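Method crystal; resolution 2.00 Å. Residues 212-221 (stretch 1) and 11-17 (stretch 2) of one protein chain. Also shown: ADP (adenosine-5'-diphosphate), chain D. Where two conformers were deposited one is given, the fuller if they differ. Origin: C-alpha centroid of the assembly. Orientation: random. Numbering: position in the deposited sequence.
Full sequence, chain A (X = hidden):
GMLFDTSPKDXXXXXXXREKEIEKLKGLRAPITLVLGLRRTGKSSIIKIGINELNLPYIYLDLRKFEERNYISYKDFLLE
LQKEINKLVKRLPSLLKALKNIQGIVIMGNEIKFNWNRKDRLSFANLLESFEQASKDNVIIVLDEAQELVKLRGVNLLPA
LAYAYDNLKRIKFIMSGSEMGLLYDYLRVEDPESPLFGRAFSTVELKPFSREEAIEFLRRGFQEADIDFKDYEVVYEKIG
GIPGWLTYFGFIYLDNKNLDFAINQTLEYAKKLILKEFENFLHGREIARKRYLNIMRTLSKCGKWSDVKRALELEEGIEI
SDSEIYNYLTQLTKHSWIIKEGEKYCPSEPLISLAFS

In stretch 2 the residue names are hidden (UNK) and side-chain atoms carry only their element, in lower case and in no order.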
# COMPACT_ATOMS: atom_id res chain seq x y z
N GLU A 212 17.59 -11.78 -11.00
CA GLU A 212 18.50 -12.49 -10.12
C GLU A 212 17.93 -12.62 -8.72
O GLU A 212 18.10 -13.65 -8.09
CB GLU A 212 19.90 -11.80 -10.13
CG GLU A 212 20.62 -11.80 -11.53
CD GLU A 212 20.09 -10.75 -12.57
OE1 GLU A 212 19.39 -9.77 -12.21
OE2 GLU A 212 20.39 -10.93 -13.78
N GLU A 213 17.23 -11.60 -8.24
CA GLU A 213 16.52 -11.67 -6.95
C GLU A 213 15.34 -12.63 -6.96
O GLU A 213 15.12 -13.39 -6.03
CB GLU A 213 15.99 -10.29 -6.54
CG GLU A 213 17.07 -9.39 -5.96
CD GLU A 213 16.61 -7.96 -5.76
OE1 GLU A 213 15.70 -7.52 -6.48
OE2 GLU A 213 17.21 -7.28 -4.91
N ALA A 214 14.57 -12.58 -8.05
CA ALA A 214 13.42 -13.42 -8.20
C ALA A 214 13.82 -14.89 -8.16
O ALA A 214 13.22 -15.70 -7.45
CB ALA A 214 12.70 -13.09 -9.50
N ILE A 215 14.86 -15.21 -8.91
CA ILE A 215 15.43 -16.55 -8.99
C ILE A 215 15.95 -16.98 -7.62
O ILE A 215 15.68 -18.09 -7.18
CB ILE A 215 16.56 -16.60 -10.08
CG1 ILE A 215 15.90 -16.53 -11.46
CG2 ILE A 215 17.43 -17.86 -9.94
CD1 ILE A 215 16.83 -16.31 -12.58
N GLU A 216 16.69 -16.10 -6.94
CA GLU A 216 17.18 -16.41 -5.62
C GLU A 216 16.05 -16.60 -4.59
O GLU A 216 16.19 -17.40 -3.69
CB GLU A 216 18.18 -15.35 -5.16
CG GLU A 216 18.89 -15.65 -3.84
CD GLU A 216 19.52 -17.06 -3.77
OE1 GLU A 216 20.07 -17.56 -4.80
OE2 GLU A 216 19.46 -17.66 -2.68
N PHE A 217 14.94 -15.88 -4.74
CA PHE A 217 13.77 -16.00 -3.85
C PHE A 217 13.15 -17.39 -3.96
O PHE A 217 12.86 -18.06 -2.96
CB PHE A 217 12.74 -14.91 -4.23
CG PHE A 217 11.41 -15.05 -3.57
CD1 PHE A 217 11.29 -14.83 -2.21
CD2 PHE A 217 10.27 -15.39 -4.29
CE1 PHE A 217 10.08 -14.95 -1.57
CE2 PHE A 217 9.06 -15.50 -3.67
CZ PHE A 217 8.95 -15.29 -2.28
N LEU A 218 12.94 -17.82 -5.19
CA LEU A 218 12.34 -19.13 -5.47
C LEU A 218 13.26 -20.24 -5.01
O LEU A 218 12.82 -21.18 -4.36
CB LEU A 218 12.12 -19.28 -6.95
CG LEU A 218 11.01 -18.40 -7.50
CD1 LEU A 218 10.95 -18.64 -8.94
CD2 LEU A 218 9.68 -18.74 -6.83
N ARG A 219 14.54 -20.11 -5.40
CA ARG A 219 15.59 -21.05 -4.99
C ARG A 219 15.57 -21.24 -3.49
O ARG A 219 15.58 -22.35 -2.99
CB ARG A 219 16.99 -20.55 -5.39
CG ARG A 219 18.05 -21.64 -5.36
CD ARG A 219 19.51 -21.13 -5.18
NE ARG A 219 19.93 -20.50 -3.91
CZ ARG A 219 19.44 -20.71 -2.68
NH1 ARG A 219 18.45 -21.54 -2.44
NH2 ARG A 219 19.96 -20.05 -1.65
N ARG A 220 15.52 -20.15 -2.76
CA ARG A 220 15.47 -20.24 -1.31
C ARG A 220 14.22 -20.95 -0.78
O ARG A 220 14.31 -21.73 0.16
CB ARG A 220 15.61 -18.86 -0.68
CG ARG A 220 15.29 -18.91 0.79
CD ARG A 220 15.85 -17.77 1.57
NE ARG A 220 15.08 -17.69 2.81
CZ ARG A 220 15.21 -16.73 3.72
NH1 ARG A 220 16.09 -15.75 3.54
NH2 ARG A 220 14.43 -16.76 4.81
N GLY A 221 13.06 -20.73 -1.39
CA GLY A 221 11.83 -21.34 -0.87
C GLY A 221 11.74 -22.81 -1.19
O GLY A 221 11.17 -23.61 -0.42
N UNK A 11 7.31 -12.30 10.29
CA UNK A 11 8.57 -12.77 10.87
C UNK A 11 9.60 -12.74 9.78
O UNK A 11 9.32 -13.19 8.66
o UNK A 11 10.74 -14.57 11.92
c UNK A 11 9.56 -14.62 12.30
c UNK A 11 8.42 -14.20 11.41
n UNK A 11 9.23 -15.04 13.52
N UNK A 12 10.77 -12.20 10.09
CA UNK A 12 11.90 -12.14 9.16
C UNK A 12 12.39 -13.52 8.69
O UNK A 12 12.95 -13.66 7.60
n UNK A 12 15.17 -9.46 10.40
n UNK A 12 16.67 -8.36 9.03
c UNK A 12 14.27 -11.23 8.98
c UNK A 12 13.06 -11.44 9.85
c UNK A 12 15.76 -8.34 10.00
n UNK A 12 15.47 -7.20 10.61
c UNK A 12 15.42 -10.78 9.83
N UNK A 13 12.19 -14.54 9.52
CA UNK A 13 12.61 -15.90 9.17
C UNK A 13 11.82 -16.43 7.98
O UNK A 13 12.27 -17.35 7.31
c UNK A 13 12.49 -16.81 10.38
c UNK A 13 14.54 -17.06 13.67
n UNK A 13 15.92 -16.93 13.14
c UNK A 13 13.47 -16.41 11.51
c UNK A 13 13.57 -17.46 12.58
N UNK A 14 10.67 -15.82 7.70
CA UNK A 14 9.81 -16.19 6.58
C UNK A 14 9.94 -15.24 5.38
O UNK A 14 9.17 -15.33 4.44
c UNK A 14 8.06 -17.12 8.20
c UNK A 14 8.35 -16.17 7.03
o UNK A 14 8.72 -18.17 8.33
o UNK A 14 7.13 -16.83 8.99
N UNK A 15 10.94 -14.35 5.38
CA UNK A 15 10.95 -13.25 4.47
C UNK A 15 12.30 -13.15 3.78
O UNK A 15 13.32 -13.09 4.44
c UNK A 15 11.14 -9.77 4.23
c UNK A 15 9.48 -8.60 2.95
c UNK A 15 8.95 -10.71 3.91
c UNK A 15 10.78 -8.69 3.48
c UNK A 15 10.62 -11.99 5.27
c UNK A 15 10.24 -10.81 4.45
c UNK A 15 8.59 -9.62 3.17
N UNK A 16 12.31 -13.13 2.45
CA UNK A 16 13.55 -13.02 1.66
C UNK A 16 14.16 -11.61 1.63
O UNK A 16 13.53 -10.68 1.11
c UNK A 16 14.43 -13.31 -0.69
c UNK A 16 13.27 -13.43 0.23
c UNK A 16 15.45 -12.39 -2.68
c UNK A 16 16.64 -13.98 -1.34
c UNK A 16 14.39 -12.48 -1.80
c UNK A 16 15.58 -14.07 -0.48
c UNK A 16 16.58 -13.13 -2.45
N UNK A 17 15.38 -11.48 2.14
CA UNK A 17 16.17 -10.24 2.18
C UNK A 17 15.37 -9.00 2.54
O UNK A 17 14.74 -8.98 3.59
c UNK A 17 17.02 -10.04 0.91
o UNK A 17 18.51 -8.55 2.24
o UNK A 17 19.17 -9.24 0.24
c UNK A 17 18.32 -9.21 1.16
PB ADP D . 2.10 -5.02 -0.18
O1B ADP D . 3.27 -4.26 -0.70
O2B ADP D . 1.00 -5.16 -1.22
O3B ADP D . 1.61 -4.66 1.18
PA ADP D . 2.49 -7.67 1.06
O1A ADP D . 3.31 -7.47 2.30
O2A ADP D . 1.05 -7.80 1.36
O3A ADP D . 2.71 -6.57 -0.11
O5' ADP D . 3.14 -8.91 0.30
C5' ADP D . 2.52 -9.52 -0.84
C4' ADP D . 2.75 -11.03 -0.80
O4' ADP D . 4.08 -11.36 -1.15
C3' ADP D . 2.53 -11.67 0.53
O3' ADP D . 2.14 -13.03 0.30
C2' ADP D . 3.90 -11.68 1.17
O2' ADP D . 4.06 -12.72 2.12
C1' ADP D . 4.76 -11.94 -0.04
N9 ADP D . 6.08 -11.33 -0.02
C8 ADP D . 6.40 -10.11 -0.52
N7 ADP D . 7.70 -9.89 -0.41
C5 ADP D . 8.25 -10.98 0.20
C6 ADP D . 9.59 -11.42 0.62
N6 ADP D . 10.66 -10.61 0.44
N1 ADP D . 9.73 -12.65 1.18
C2 ADP D . 8.68 -13.48 1.35
N3 ADP D . 7.43 -13.15 0.99
C4 ADP D . 7.17 -11.94 0.41
O HOH W 1 15.36 -14.31 6.25
O HOH W 2 16.94 -13.17 3.62

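Position 11 has four side-chain atoms: two carbons, the second carrying one oxygen and one nitrogen. The side chain stays clear of stretch 1. Its oxygen accepts a hydrogen bond from N of position 13 at 2.8 Å. A terminal amide on a two-carbon chain is Asn 11.

Position 12 has three carbons, a nitrogen, then a carbon bearing two more nitrogens. The CA-to-CB bond points away from stretch 1; the guanidinium is hydrogen-bonded elsewhere in the structure. The residue is Arg 12. Its O accepts a hydrogen bond from water 1 at 2.8 Å, and that water accepts one from Arg 220 NH2 at 3.0 Å.

Position 13 has four carbons in a row ending in nitrogen. The CA-to-CB bond points away from stretch 1, and the residue is exposed. The residue is Lys 13. Its O lies 3.4 Å from Arg 220 NH2, near the plane of the guanidinium.

Position 14 has two carbons, the second carrying two oxygens. Its CA-to-CB bond points away from the helix. The residue is Asp 14.

Position 15 has one carbon and then a ring of six carbons. The CA-to-CB bond points away from stretch 1, and the adenine of ADP lies over one ring face. The residue is Phe 15.

Position 16 again has one carbon and a six-carbon ring, but the CA-to-CB bond points toward the helix. Its CB lies 3.4 Å from Phe 217 CD1. The residue is Phe 16. Its CZ is 3.7 Å from Glu 216 CG, and its CE2 is 3.5 Å from Glu 213 O.

Position 17 has two carbons, the second carrying two oxygens. The side chain makes no contact with stretch 1. The residue is Asp 17. Its N donates to water 2 at 2.7 Å; Arg 220 NH1 also donates to that water at 2.7 Å, but weakly.

The contact centres on Phe 16. Phe 217 CA sits 4.0 Å from the centroid of the Phe 16 ring, almost on its normal, in a CH-pi contact. The two phenyl rings meet obliquely, with planes at 56°. Arg 220 reaches along the loop and is joined to it through water. Phe 16 N donates to ADP N1 and ADP N6 donates to Phe 16 O, both at 2.9 Å. Phe 217 CE1 lies 3.6 Å from ADP C2, so the helix also borders the adenine.

Stretch 2 11-17: NRKDFFD
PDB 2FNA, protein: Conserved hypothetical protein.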